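Local coordinates for Slr0280 protein (Synechocystis sp., PDB 5H3K) that is of unknown function but carries a phosphodiester glycosidase (NAGPA) family domain, so it may cleave a sugar phosphodiester, at residues T582-A585 with L590-R593. Sequence-based numbering, arbitrary orientation.
Sequences TSLA and LLDR
D592 and R593 reach across to the backbone of T582-L584 and continue, with side chains, a pairing that begins as a short antiparallel hairpin. A585 and L590 form its non-hydrogen-bonded pair, with CA atoms 4.2 Å apart. Next to it, L591 N donates to L584 O at 2.8 Å. Beyond this bond segment 590-593 departs from strand geometry, and side chains take over.

D592 can be followed outward. Its CB points toward segment 582-585, and a chi1 of 63° tucks CG in between N and C of its own backbone. CG comes within 3.6 Å of L584 N. OD1 accepts from L584 N at 2.9 Å; the N-H comes from above the carboxylate plane, 51° out of it. D592 OD2 lies 3.8 Å from T582 CG2. It also passes S583 CA and is hydrogen-bonded to H548 NE2.

R593 bends at chi3, which folds its guanidinium back to T582. CD packs on T582 O, and NH1 donates to that oxygen at 2.7 Å. The bond is nearly straight (167°), lies in the guanidinium plane and uses a carbonyl lone pair. NH1 also donates to G579 O, while NE bonds T597 OG1.

On the apolar side, L590 CD2 touches S583 CB at 3.8 Å and lies near A585 CB. Helix 325-331 packs on this face. L584 and L591 lie toward strand 291-300.

The chemistry implies that two partly exposed charged side chains satisfy main-chain groups of the buried T582 and L584. They tie the loop after the hairpin to segment 582-585 and, through H548, to the loop that follows strand 542-547.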
loop_
_atom_site.group_PDB
_atom_site.type_symbol
_atom_site.label_atom_id
_atom_site.label_comp_id
_atom_site.label_asym_id
_atom_site.label_seq_id
_atom_site.Cartn_x
_atom_site.Cartn_y
_atom_site.Cartn_z
ATOM N N THR A 582 6.617 2.119 -3.449
ATOM C CA THR A 582 5.674 1.150 -4.027
ATOM C C THR A 582 5.446 -0.017 -3.070
ATOM O O THR A 582 6.389 -0.671 -2.651
ATOM C CB THR A 582 6.137 0.630 -5.404
ATOM O OG1 THR A 582 6.057 1.700 -6.361
ATOM C CG2 THR A 582 5.226 -0.517 -5.877
ATOM N N SER A 583 4.181 -0.272 -2.738
ATOM C CA SER A 583 3.817 -1.372 -1.849
ATOM C C SER A 583 2.308 -1.611 -1.923
ATOM O O SER A 583 1.512 -0.668 -1.944
ATOM C CB SER A 583 4.288 -1.075 -0.417
ATOM O OG SER A 583 4.181 0.324 -0.141
ATOM N N LEU A 584 1.932 -2.878 -1.985
ATOM C CA LEU A 584 0.540 -3.271 -2.190
ATOM C C LEU A 584 0.221 -4.345 -1.165
ATOM O O LEU A 584 0.855 -5.406 -1.167
ATOM C CB LEU A 584 0.371 -3.819 -3.616
ATOM C CG LEU A 584 -0.943 -4.478 -4.040
ATOM C CD1 LEU A 584 -2.095 -3.535 -3.759
ATOM C CD2 LEU A 584 -0.879 -4.831 -5.524
ATOM N N ALA A 585 -0.743 -4.068 -0.276
ATOM C CA ALA A 585 -1.052 -4.986 0.827
ATOM C C ALA A 585 -2.426 -5.613 0.646
ATOM O O ALA A 585 -3.378 -4.936 0.258
ATOM C CB ALA A 585 -0.972 -4.274 2.197
ATOM N N LEU A 590 2.138 -7.528 2.574
ATOM C CA LEU A 590 2.612 -7.050 1.270
ATOM C C LEU A 590 2.653 -8.168 0.246
ATOM O O LEU A 590 3.147 -9.268 0.533
ATOM C CB LEU A 590 4.014 -6.438 1.376
ATOM C CG LEU A 590 4.202 -5.110 2.097
ATOM C CD1 LEU A 590 5.645 -4.592 1.863
ATOM C CD2 LEU A 590 3.162 -4.092 1.652
ATOM N N LEU A 591 2.160 -7.887 -0.954
ATOM C CA LEU A 591 2.113 -8.884 -2.023
ATOM C C LEU A 591 3.310 -8.795 -2.953
ATOM O O LEU A 591 3.728 -9.795 -3.533
ATOM C CB LEU A 591 0.851 -8.693 -2.873
ATOM C CG LEU A 591 -0.521 -8.925 -2.234
ATOM C CD1 LEU A 591 -1.603 -8.827 -3.302
ATOM C CD2 LEU A 591 -0.541 -10.289 -1.564
ATOM N N ASP A 592 3.855 -7.592 -3.092
ATOM C CA ASP A 592 4.719 -7.260 -4.226
ATOM C C ASP A 592 6.207 -7.192 -3.917
ATOM O O ASP A 592 7.028 -7.213 -4.840
ATOM C CB ASP A 592 4.302 -5.900 -4.788
ATOM C CG ASP A 592 4.483 -4.774 -3.769
ATOM O OD1 ASP A 592 3.886 -4.857 -2.667
ATOM O OD2 ASP A 592 5.228 -3.812 -4.062
ATOM N N ARG A 593 6.563 -7.056 -2.638
ATOM C CA ARG A 593 7.967 -6.951 -2.246
ATOM C C ARG A 593 8.104 -7.342 -0.793
ATOM O O ARG A 593 7.106 -7.418 -0.070
ATOM C CB ARG A 593 8.483 -5.512 -2.444
ATOM C CG ARG A 593 7.944 -4.498 -1.415
ATOM C CD ARG A 593 8.105 -3.051 -1.885
ATOM N NE ARG A 593 9.488 -2.756 -2.244
ATOM C CZ ARG A 593 9.898 -1.699 -2.944
ATOM N NH1 ARG A 593 9.039 -0.782 -3.350
ATOM N NH2 ARG A 593 11.195 -1.559 -3.229
#